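Aminotransferase (Streptomyces pactum, PDB 4ZM4) belongs to the class-III aminotransferase family of pyridoxal-5'-phosphate proteins and is modelled as a two-chain assembly with bound P3B. Local coordinates at residues V117-S122 with F285-F290; F250-T255 with D273-S278; H70-A75 with L423-T428. The protein carries 1 engineered substitution. All coordinates share one frame; numbering follows the deposited sequence.

Contact 1: V117-S122 with F285-F290. With P3B ((3E,4R,5R)-4,5-dihydroxy-3-{[(Z)-{3-hydroxy-2-methyl-5-[(phosphonooxy)methyl]pyridin-4(1H)-ylidene}methyl]imino}cyclohex-1-ene-1-carboxylic acid), chain H.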
loop_
_atom_site.group_PDB
_atom_site.type_symbol
_atom_site.label_atom_id
_atom_site.label_comp_id
_atom_site.label_asym_id
_atom_site.label_seq_id
_atom_site.Cartn_x
_atom_site.Cartn_y
_atom_site.Cartn_z
ATOM N N VAL B 117 4.477 -7.233 -15.623
ATOM C CA VAL B 117 4.406 -6.411 -14.421
ATOM C C VAL B 117 4.141 -7.262 -13.199
ATOM O O VAL B 117 3.785 -8.441 -13.313
ATOM C CB VAL B 117 3.276 -5.342 -14.510
ATOM C CG1 VAL B 117 3.532 -4.365 -15.615
ATOM C CG2 VAL B 117 1.905 -5.991 -14.726
ATOM N N ARG B 118 4.331 -6.649 -12.030
ATOM C CA ARG B 118 3.696 -7.101 -10.805
ATOM C C ARG B 118 3.007 -5.907 -10.172
ATOM O O ARG B 118 3.423 -4.771 -10.357
ATOM C CB ARG B 118 4.685 -7.727 -9.862
ATOM C CG ARG B 118 5.100 -9.127 -10.288
ATOM C CD ARG B 118 5.446 -9.989 -9.094
ATOM N NE ARG B 118 6.059 -11.253 -9.460
ATOM C CZ ARG B 118 6.379 -12.201 -8.583
ATOM N NH1 ARG B 118 6.143 -12.033 -7.275
ATOM N NH2 ARG B 118 6.921 -13.338 -9.009
ATOM N N PHE B 119 1.889 -6.176 -9.514
ATOM C CA PHE B 119 1.088 -5.137 -8.891
ATOM C C PHE B 119 1.389 -5.015 -7.406
ATOM O O PHE B 119 1.870 -5.957 -6.771
ATOM C CB PHE B 119 -0.397 -5.414 -9.073
ATOM C CG PHE B 119 -0.848 -5.285 -10.506
ATOM C CD1 PHE B 119 -1.092 -4.023 -11.048
ATOM C CD2 PHE B 119 -0.980 -6.399 -11.298
ATOM C CE1 PHE B 119 -1.468 -3.892 -12.353
ATOM C CE2 PHE B 119 -1.353 -6.263 -12.604
ATOM C CZ PHE B 119 -1.589 -5.014 -13.141
ATOM N N ALA B 120 1.069 -3.824 -6.890
ATOM C CA ALA B 120 1.239 -3.477 -5.496
ATOM C C ALA B 120 0.086 -2.563 -5.131
ATOM O O ALA B 120 -0.676 -2.150 -6.002
ATOM C CB ALA B 120 2.585 -2.766 -5.278
ATOM N N ASN B 121 0.038 -2.157 -3.863
ATOM C CA ASN B 121 -1.009 -1.242 -3.395
ATOM C C ASN B 121 -0.619 0.219 -3.521
ATOM O O ASN B 121 -1.485 1.083 -3.476
ATOM C CB ASN B 121 -1.341 -1.544 -1.937
ATOM C CG ASN B 121 -1.721 -2.977 -1.738
ATOM O OD1 ASN B 121 -2.756 -3.431 -2.244
ATOM N ND2 ASN B 121 -0.886 -3.729 -1.004
ATOM N N SER B 122 0.671 0.511 -3.663
ATOM C CA SER B 122 1.156 1.896 -3.584
ATOM C C SER B 122 2.479 2.092 -4.315
ATOM O O SER B 122 3.198 1.127 -4.543
ATOM C CB SER B 122 1.366 2.257 -2.135
ATOM O OG SER B 122 2.418 1.482 -1.601
ATOM N N PHE B 285 -8.050 4.485 -7.279
ATOM C CA PHE B 285 -8.095 3.279 -6.468
ATOM C C PHE B 285 -6.671 2.983 -5.988
ATOM O O PHE B 285 -5.714 3.139 -6.773
ATOM C CB PHE B 285 -8.645 2.081 -7.270
ATOM C CG PHE B 285 -9.020 0.891 -6.423
ATOM C CD1 PHE B 285 -8.048 -0.027 -5.999
ATOM C CD2 PHE B 285 -10.326 0.679 -6.038
ATOM C CE1 PHE B 285 -8.389 -1.125 -5.224
ATOM C CE2 PHE B 285 -10.689 -0.422 -5.257
ATOM C CZ PHE B 285 -9.709 -1.327 -4.857
ATOM N N PRO B 286 -6.510 2.515 -4.746
ATOM C CA PRO B 286 -5.120 2.240 -4.350
ATOM C C PRO B 286 -4.497 1.047 -5.084
ATOM O O PRO B 286 -4.840 -0.115 -4.808
ATOM C CB PRO B 286 -5.216 2.001 -2.848
ATOM C CG PRO B 286 -6.633 2.245 -2.492
ATOM C CD PRO B 286 -7.454 2.128 -3.716
ATOM N N VAL B 287 -3.649 1.353 -6.062
ATOM C CA VAL B 287 -3.015 0.354 -6.917
ATOM C C VAL B 287 -1.784 0.941 -7.573
ATOM O O VAL B 287 -1.717 2.122 -7.829
ATOM C CB VAL B 287 -3.982 -0.189 -7.997
ATOM C CG1 VAL B 287 -4.416 0.904 -8.954
ATOM C CG2 VAL B 287 -3.362 -1.349 -8.774
ATOM N N ALA B 288 -0.782 0.090 -7.767
ATOM C CA ALA B 288 0.470 0.460 -8.390
ATOM C C ALA B 288 1.033 -0.783 -9.075
ATOM O O ALA B 288 0.506 -1.878 -8.912
ATOM C CB ALA B 288 1.463 0.948 -7.349
ATOM N N ALA B 289 2.075 -0.595 -9.866
ATOM C CA ALA B 289 2.738 -1.702 -10.537
ATOM C C ALA B 289 4.180 -1.332 -10.814
ATOM O O ALA B 289 4.526 -0.155 -10.936
ATOM C CB ALA B 289 2.021 -2.029 -11.863
ATOM N N PHE B 290 5.000 -2.337 -11.020
ATOM C CA PHE B 290 6.293 -2.101 -11.639
ATOM C C PHE B 290 6.525 -3.182 -12.658
ATOM O O PHE B 290 6.038 -4.301 -12.503
ATOM C CB PHE B 290 7.432 -2.002 -10.600
ATOM C CG PHE B 290 7.708 -3.268 -9.888
ATOM C CD1 PHE B 290 6.868 -3.697 -8.874
ATOM C CD2 PHE B 290 8.813 -4.037 -10.216
ATOM C CE1 PHE B 290 7.127 -4.874 -8.209
ATOM C CE2 PHE B 290 9.059 -5.218 -9.553
ATOM C CZ PHE B 290 8.227 -5.625 -8.539
HETATM O OAH P3B H . 3.393 5.643 -1.643
HETATM P PBA P3B H . 2.532 6.401 -2.737
HETATM O OAI P3B H . 2.083 7.646 -2.032
HETATM O OAC P3B H . 1.331 5.610 -3.229
HETATM O OAQ P3B H . 3.689 6.738 -3.897
HETATM C CAM P3B H . 5.053 7.149 -3.557
HETATM C CAV P3B H . 5.518 7.887 -4.617
HETATM C CAL P3B H . 6.397 7.258 -5.488
HETATM N NAP P3B H . 6.846 7.967 -6.595
HETATM C CAU P3B H . 6.425 9.254 -6.838
HETATM C CAA P3B H . 6.897 9.960 -7.913
HETATM C CAW P3B H . 5.615 9.865 -5.986
HETATM O OAE P3B H . 5.242 11.130 -6.281
HETATM C CAX P3B H . 5.092 9.221 -4.864
HETATM C CAJ P3B H . 4.218 9.919 -3.957
HETATM N NAO P3B H . 3.993 11.272 -4.065
HETATM C CAT P3B H . 3.260 11.971 -3.142
HETATM C CAK P3B H . 2.799 11.469 -1.893
HETATM C CAS P3B H . 2.125 12.230 -0.943
HETATM C CAR P3B H . 1.636 11.674 0.253
HETATM O OAD P3B H . 0.944 12.324 1.054
HETATM O OAB P3B H . 1.922 10.559 0.615
HETATM C CAN P3B H . 1.658 13.451 -1.235
HETATM C CAY P3B H . 1.968 14.067 -2.609
HETATM O OAF P3B H . 2.254 15.439 -2.275
HETATM C CAZ P3B H . 3.117 13.370 -3.445
HETATM O OAG P3B H . 3.139 13.641 -4.895
HETATM O O HOH W 1 -4.278 -2.633 -4.582
#

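Contact 2: F250-T255 with D273-S278. With P3B ((3E,4R,5R)-4,5-dihydroxy-3-{[(Z)-{3-hydroxy-2-methyl-5-[(phosphonooxy)methyl]pyridin-4(1H)-ylidene}methyl]imino}cyclohex-1-ene-1-carboxylic acid), chain H.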
loop_
_atom_site.group_PDB
_atom_site.type_symbol
_atom_site.label_atom_id
_atom_site.label_comp_id
_atom_site.label_asym_id
_atom_site.label_seq_id
_atom_site.Cartn_x
_atom_site.Cartn_y
_atom_site.Cartn_z
ATOM N N PHE B 250 12.651 4.228 -14.199
ATOM C CA PHE B 250 11.834 5.432 -14.272
ATOM C C PHE B 250 10.706 5.258 -13.289
ATOM O O PHE B 250 9.888 4.336 -13.398
ATOM C CB PHE B 250 11.236 5.661 -15.680
ATOM C CG PHE B 250 12.171 6.314 -16.663
ATOM C CD1 PHE B 250 13.487 6.591 -16.355
ATOM C CD2 PHE B 250 11.730 6.606 -17.938
ATOM C CE1 PHE B 250 14.348 7.169 -17.291
ATOM C CE2 PHE B 250 12.577 7.167 -18.885
ATOM C CZ PHE B 250 13.890 7.459 -18.551
ATOM N N ASP B 251 10.643 6.163 -12.327
ATOM C CA ASP B 251 9.467 6.293 -11.460
ATOM C C ASP B 251 8.472 7.140 -12.215
ATOM O O ASP B 251 8.544 8.349 -12.187
ATOM C CB ASP B 251 9.844 6.928 -10.107
ATOM C CG ASP B 251 8.704 6.953 -9.131
ATOM O OD1 ASP B 251 7.555 6.674 -9.520
ATOM O OD2 ASP B 251 8.960 7.269 -7.936
ATOM N N GLU B 252 7.511 6.483 -12.859
ATOM C CA GLU B 252 6.440 7.171 -13.552
ATOM C C GLU B 252 5.113 7.167 -12.789
ATOM O O GLU B 252 4.041 7.210 -13.390
ATOM C CB GLU B 252 6.281 6.576 -14.947
ATOM C CG GLU B 252 7.526 6.751 -15.819
ATOM C CD GLU B 252 7.213 7.275 -17.202
ATOM O OE1 GLU B 252 6.372 8.194 -17.299
ATOM O OE2 GLU B 252 7.788 6.748 -18.187
ATOM N N VAL B 253 5.188 7.133 -11.469
ATOM C CA VAL B 253 3.999 7.120 -10.615
ATOM C C VAL B 253 3.137 8.322 -10.943
ATOM O O VAL B 253 1.930 8.190 -11.076
ATOM C CB VAL B 253 4.381 7.114 -9.101
ATOM C CG1 VAL B 253 3.264 7.682 -8.225
ATOM C CG2 VAL B 253 4.703 5.699 -8.647
ATOM N N ILE B 254 3.767 9.468 -11.165
ATOM C CA ILE B 254 3.056 10.664 -11.565
ATOM C C ILE B 254 2.996 10.820 -13.096
ATOM O O ILE B 254 1.908 11.059 -13.643
ATOM C CB ILE B 254 3.670 11.917 -10.909
ATOM C CG1 ILE B 254 3.219 11.982 -9.446
ATOM C CG2 ILE B 254 3.232 13.185 -11.622
ATOM C CD1 ILE B 254 3.932 13.065 -8.660
ATOM N N THR B 255 4.125 10.680 -13.789
ATOM C CA THR B 255 4.165 10.947 -15.238
ATOM C C THR B 255 3.469 9.891 -16.136
ATOM O O THR B 255 3.007 10.219 -17.245
ATOM C CB THR B 255 5.611 11.132 -15.742
ATOM O OG1 THR B 255 6.383 9.980 -15.389
ATOM C CG2 THR B 255 6.225 12.338 -15.146
ATOM N N ASP B 273 14.864 0.273 -17.966
ATOM C CA ASP B 273 14.831 -1.171 -17.694
ATOM C C ASP B 273 13.617 -1.567 -16.886
ATOM O O ASP B 273 12.998 -2.576 -17.176
ATOM C CB ASP B 273 16.124 -1.598 -16.992
ATOM C CG ASP B 273 17.350 -1.336 -17.843
ATOM O OD1 ASP B 273 17.318 -1.742 -19.020
ATOM O OD2 ASP B 273 18.299 -0.638 -17.402
ATOM N N LEU B 274 13.283 -0.773 -15.876
ATOM C CA LEU B 274 12.085 -0.981 -15.071
ATOM C C LEU B 274 11.265 0.329 -15.013
ATOM O O LEU B 274 11.837 1.416 -15.172
ATOM C CB LEU B 274 12.459 -1.406 -13.674
ATOM C CG LEU B 274 13.141 -2.768 -13.524
ATOM C CD1 LEU B 274 13.650 -2.963 -12.087
ATOM C CD2 LEU B 274 12.167 -3.897 -13.873
ATOM N N THR B 275 9.949 0.205 -14.897
ATOM C CA THR B 275 9.061 1.359 -14.845
ATOM C C THR B 275 8.142 1.161 -13.677
ATOM O O THR B 275 7.651 0.057 -13.489
ATOM C CB THR B 275 8.213 1.501 -16.127
ATOM O OG1 THR B 275 9.070 1.793 -17.258
ATOM C CG2 THR B 275 7.189 2.621 -16.005
ATOM N N VAL B 276 7.977 2.171 -12.841
ATOM C CA VAL B 276 6.987 2.103 -11.767
ATOM C C VAL B 276 5.774 2.949 -12.153
ATOM O O VAL B 276 5.920 4.101 -12.622
ATOM C CB VAL B 276 7.546 2.641 -10.426
ATOM C CG1 VAL B 276 6.562 2.377 -9.288
ATOM C CG2 VAL B 276 8.900 2.021 -10.107
ATOM N N LEU B 277 4.579 2.400 -11.923
ATOM C CA LEU B 277 3.306 3.061 -12.277
ATOM C C LEU B 277 2.332 3.061 -11.127
ATOM O O LEU B 277 2.371 2.149 -10.276
ATOM C CB LEU B 277 2.671 2.336 -13.450
ATOM C CG LEU B 277 3.504 2.193 -14.726
ATOM C CD1 LEU B 277 2.846 1.162 -15.647
ATOM C CD2 LEU B 277 3.673 3.507 -15.432
ATOM N N SER B 278 1.453 4.063 -11.095
ATOM C CA SER B 278 0.350 4.151 -10.125
ATOM C C SER B 278 -0.605 5.281 -10.574
ATOM O O SER B 278 -0.651 5.616 -11.742
ATOM C CB SER B 278 0.878 4.398 -8.717
ATOM O OG SER B 278 -0.131 4.333 -7.735
HETATM O OAH P3B H . 3.393 5.643 -1.643
HETATM P PBA P3B H . 2.532 6.401 -2.737
HETATM O OAI P3B H . 2.083 7.646 -2.032
HETATM O OAC P3B H . 1.331 5.610 -3.229
HETATM O OAQ P3B H . 3.689 6.738 -3.897
HETATM C CAM P3B H . 5.053 7.149 -3.557
HETATM C CAV P3B H . 5.518 7.887 -4.617
HETATM C CAL P3B H . 6.397 7.258 -5.488
HETATM N NAP P3B H . 6.846 7.967 -6.595
HETATM C CAU P3B H . 6.425 9.254 -6.838
HETATM C CAA P3B H . 6.897 9.960 -7.913
HETATM C CAW P3B H . 5.615 9.865 -5.986
HETATM O OAE P3B H . 5.242 11.130 -6.281
HETATM C CAX P3B H . 5.092 9.221 -4.864
HETATM C CAJ P3B H . 4.218 9.919 -3.957
HETATM N NAO P3B H . 3.993 11.272 -4.065
HETATM C CAT P3B H . 3.260 11.971 -3.142
HETATM C CAK P3B H . 2.799 11.469 -1.893
HETATM C CAS P3B H . 2.125 12.230 -0.943
HETATM C CAR P3B H . 1.636 11.674 0.253
HETATM O OAD P3B H . 0.944 12.324 1.054
HETATM O OAB P3B H . 1.922 10.559 0.615
HETATM C CAN P3B H . 1.658 13.451 -1.235
HETATM C CAY P3B H . 1.968 14.067 -2.609
HETATM O OAF P3B H . 2.254 15.439 -2.275
HETATM C CAZ P3B H . 3.117 13.370 -3.445
HETATM O OAG P3B H . 3.139 13.641 -4.895
HETATM O O HOH W 2 1.508 5.778 -13.517
#

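Contact 3: H70-A75 with L423-T428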
loop_
_atom_site.group_PDB
_atom_site.type_symbol
_atom_site.label_atom_id
_atom_site.label_comp_id
_atom_site.label_asym_id
_atom_site.label_seq_id
_atom_site.Cartn_x
_atom_site.Cartn_y
_atom_site.Cartn_z
ATOM N N HIS B 70 -6.519 11.592 -11.081
ATOM C CA HIS B 70 -7.798 11.947 -11.679
ATOM C C HIS B 70 -7.634 12.731 -12.950
ATOM O O HIS B 70 -7.789 13.948 -12.993
ATOM C CB HIS B 70 -8.629 12.690 -10.640
ATOM C CG HIS B 70 -8.853 11.887 -9.398
ATOM N ND1 HIS B 70 -8.231 12.178 -8.191
ATOM C CD2 HIS B 70 -9.579 10.772 -9.188
ATOM C CE1 HIS B 70 -8.569 11.270 -7.295
ATOM N NE2 HIS B 70 -9.393 10.413 -7.867
ATOM N N LEU B 71 -7.363 12.009 -14.013
ATOM C CA LEU B 71 -7.182 12.585 -15.329
ATOM C C LEU B 71 -8.501 13.144 -15.884
ATOM O O LEU B 71 -8.511 14.127 -16.651
ATOM C CB LEU B 71 -6.626 11.524 -16.246
ATOM C CG LEU B 71 -5.866 11.974 -17.466
ATOM C CD1 LEU B 71 -4.585 12.672 -17.079
ATOM C CD2 LEU B 71 -5.551 10.768 -18.349
ATOM N N PHE B 72 -9.599 12.524 -15.490
ATOM C CA PHE B 72 -10.933 12.910 -15.935
ATOM C C PHE B 72 -11.766 13.562 -14.827
ATOM O O PHE B 72 -12.973 13.712 -14.961
ATOM C CB PHE B 72 -11.676 11.663 -16.446
ATOM C CG PHE B 72 -10.946 10.923 -17.536
ATOM C CD1 PHE B 72 -10.843 11.473 -18.821
ATOM C CD2 PHE B 72 -10.356 9.680 -17.292
ATOM C CE1 PHE B 72 -10.176 10.797 -19.828
ATOM C CE2 PHE B 72 -9.686 9.006 -18.309
ATOM C CZ PHE B 72 -9.594 9.560 -19.575
ATOM N N GLY B 73 -11.154 13.893 -13.704
ATOM C CA GLY B 73 -11.894 14.484 -12.585
ATOM C C GLY B 73 -12.416 13.478 -11.615
ATOM O O GLY B 73 -12.264 12.276 -11.787
ATOM N N TYR B 74 -13.007 13.984 -10.542
ATOM C CA TYR B 74 -13.504 13.177 -9.457
ATOM C C TYR B 74 -14.803 12.481 -9.850
ATOM O O TYR B 74 -15.524 12.968 -10.730
ATOM C CB TYR B 74 -13.795 14.052 -8.254
ATOM C CG TYR B 74 -12.597 14.667 -7.560
ATOM C CD1 TYR B 74 -11.515 13.898 -7.175
ATOM C CD2 TYR B 74 -12.603 16.021 -7.192
ATOM C CE1 TYR B 74 -10.441 14.475 -6.527
ATOM C CE2 TYR B 74 -11.530 16.588 -6.527
ATOM C CZ TYR B 74 -10.457 15.808 -6.196
ATOM O OH TYR B 74 -9.403 16.363 -5.513
ATOM N N ALA B 75 -15.124 11.371 -9.184
ATOM C CA ALA B 75 -16.394 10.638 -9.432
ATOM C C ALA B 75 -16.634 10.291 -10.905
ATOM O O ALA B 75 -17.721 10.578 -11.457
ATOM C CB ALA B 75 -17.585 11.427 -8.887
ATOM N N LEU B 423 -4.047 19.178 -13.458
ATOM C CA LEU B 423 -5.294 19.484 -14.218
ATOM C C LEU B 423 -5.936 18.215 -14.809
ATOM O O LEU B 423 -5.299 17.167 -14.904
ATOM C CB LEU B 423 -5.044 20.539 -15.295
ATOM C CG LEU B 423 -4.255 21.783 -14.864
ATOM C CD1 LEU B 423 -4.144 22.756 -16.018
ATOM C CD2 LEU B 423 -4.882 22.479 -13.664
ATOM N N SER B 424 -7.195 18.342 -15.190
ATOM C CA SER B 424 -8.021 17.227 -15.618
ATOM C C SER B 424 -8.949 17.702 -16.710
ATOM O O SER B 424 -9.025 18.898 -16.987
ATOM C CB SER B 424 -8.857 16.711 -14.460
ATOM O OG SER B 424 -9.998 17.529 -14.266
ATOM N N THR B 425 -9.651 16.773 -17.347
ATOM C CA THR B 425 -10.564 17.145 -18.440
ATOM C C THR B 425 -11.746 17.887 -17.884
ATOM O O THR B 425 -12.479 18.537 -18.639
ATOM C CB THR B 425 -11.055 15.916 -19.219
ATOM O OG1 THR B 425 -11.670 15.012 -18.314
ATOM C CG2 THR B 425 -9.885 15.210 -19.901
ATOM N N ALA B 426 -11.937 17.830 -16.566
ATOM C CA ALA B 426 -13.014 18.599 -15.919
ATOM C C ALA B 426 -12.653 20.065 -15.717
ATOM O O ALA B 426 -13.525 20.879 -15.382
ATOM C CB ALA B 426 -13.394 17.985 -14.588
ATOM N N HIS B 427 -11.385 20.409 -15.907
ATOM C CA HIS B 427 -10.965 21.814 -15.877
ATOM C C HIS B 427 -11.180 22.440 -17.271
ATOM O O HIS B 427 -10.249 22.607 -18.036
ATOM C CB HIS B 427 -9.525 21.943 -15.450
ATOM C CG HIS B 427 -9.300 21.599 -14.009
ATOM N ND1 HIS B 427 -9.060 20.315 -13.579
ATOM C CD2 HIS B 427 -9.267 22.378 -12.903
ATOM C CE1 HIS B 427 -8.893 20.316 -12.268
ATOM N NE2 HIS B 427 -9.028 21.550 -11.835
ATOM N N THR B 428 -12.446 22.731 -17.573
ATOM C CA THR B 428 -12.883 23.289 -18.872
ATOM C C THR B 428 -12.450 24.743 -18.947
ATOM O O THR B 428 -11.920 25.280 -17.978
ATOM C CB THR B 428 -14.416 23.263 -18.982
ATOM O OG1 THR B 428 -14.959 24.080 -17.954
ATOM C CG2 THR B 428 -14.976 21.854 -18.822
#

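Contact 1: V117-S122 with F285-F290
Arg118 and Ala120 pair antiparallel with Phe290 and Ala288 at the edge, within this chain, of the mixed seven-stranded sheet. Each of these two pairs is joined by two backbone hydrogen bonds. Arg118 N gives to Phe290 O at 2.9 Å, and Ala120 N gives to Ala288 O at the same length. The latter donor stands above the carbonyl plane. Between them Phe119 and Ala289 form a non-hydrogen-bonded pair, and both side chains point to the same face. CD1 of the Phe119 ring lies 3.8 Å from Ala289 CB. The ring presents its edge to Ala288 O. Helix 98-110 packs on this ring. On the other face, Phe290 has CG between its backbone N and carbonyl carbon (chi1 67°). This torsion brings Phe290 CE1 to 4.1 Å from Arg118 CB. The guanidinium of Arg118 leads away to Ala26 and Ser32 of the second subunit. Beyond the strands a water donates to Asn121 OD1 at 2.9 Å and to Pro286 O at 2.6 Å. Ala288 CB packs 3.3 Å from Ser122 O. Ser122 is the N-cap of helix 123-138. Its OG is bonded to Glu125 N and to Glu125 of the second subunit, while its CB lies 3.5 Å from P3B OAC. An antiparallel strand set between the first strand and the parallel ones, with the phosphate near a helix start, is typical of fold-type I pyridoxal-phosphate enzymes.

Contact 2: F250-T255 with D273-S278
Asp251, paired in parallel with Val276, meets the bound P3B directly. P3B NAP donates to Asp251 OD2 at 2.6 Å. CG of Asp251 is anti to the backbone N (chi1 -174°), which carries the carboxylate out to the pyridine nitrogen. Val253 supplies the apolar part of this first shell. Its CB lies 3.6 Å from P3B NAP, and its CG1 packs against neighbouring ring carbons. Ile254 reaches P3B OAE with CD1.

The next shell holds the carboxylate in place. Asp251 OD1 accepts from Val253 N at 3.1 Å, which makes an Asx turn. OD2 has a second partner in His151 ND1. Val253 is itself propped from the other strand. Its CG2 lies 3.9 Å from Val276 CG1, the two side chains side by side and pointing the same way. The CB of Ser278 touches the same methyl.

Further out the backbones are joined. Val276 N gives to Phe250 O at 2.9 Å, and Phe250 N gives to Leu274 O. Glu252 N adds a weak bond to Val276 O. One water accepts from Ser278 N and lies 2.9 Å from Glu252 O. The Glu252 carboxylate turns away from the ligand. Thr255 OG1 gives to Glu252 OE1 at 2.6 Å. OE1 also takes Ala264 N, and OE2 takes Gln265 N. Ala264 and Gln265 belong to helix 263-267, the helix of the beta-alpha-beta unit that joins the two strands. The carboxylate at NAP is consistent with a protonated pyridine nitrogen, which would probably make the ring a better electron acceptor.

Contact 3: H70-A75 with L423-T428
Leu71 and Phe72 lie against Ser424 and Thr425 where two irregular loops meet. The loop 423-428 is folded as a type I beta turn from Ser424 to His427, while 70-75 leads toward helix 77-89.

One hydrogen bond crosses the contact. Thr425 N gives to Leu71 O at 3.0 Å, with an angle of 154° at the hydrogen.

Within the turn the polar groups bond to one another. Ser424 OG sits between its backbone N and carbonyl carbon (chi1 80°), turned back over the turn. There it accepts from Ala426 N at 3.0 Å, an ST turn. The same OG is bonded to His427 ND1, also at 3.0 Å, and Ser424 N adds a weak bond to that nitrogen. The far side of the imidazole is held too, since His427 NE2 is bonded to Asp62 O. These bonds probably fix the ring against the turn.

The remaining contacts are packing. Ser424 CB lies 3.3 Å from His70 O. Gly73 CA lies 4.3 Å from Ala426 CB. At its backbone angles (phi 91°) a side chain would jam against the carbonyl O of Phe72 and crowd Ala426 CB, so the site calls for glycine. Tyr74 places CD1 over the centre of the His70 ring. The Phe72 ring and the side chain of Leu71 reach helices 315-329 and 334-355, and Lys327 makes a cation-pi contact with the Phe72 ring. The contact thus joins the two loops beside these helices.

Phe72 and Thr425 cross at an angle. Thr425 OG1 meets the edge of the Phe72 ring, 3.7 Å from CD1.

How the contacts relate
Contacts 1 and 2 belong to one sheet, and their centres are 11 Å apart. Strands 274-277 and 288-292 are neighbours in it. Leu277 N lies 2.7 Å from Ala289 O, and Ser278 OG lies 2.7 Å from Val287 O; both are probable hydrogen bonds. The two contacts reach P3B at different points, contact 1 at the phosphate and contact 2 at the pyridine ring. Contact 3 stands apart, its centre about 22 Å from that of contact 1 and 21 Å from that of contact 2. Its His70 side chain is about 12 Å from P3B. Along the chain, contact 2 is nested within contact 1, and contact 1 within contact 3.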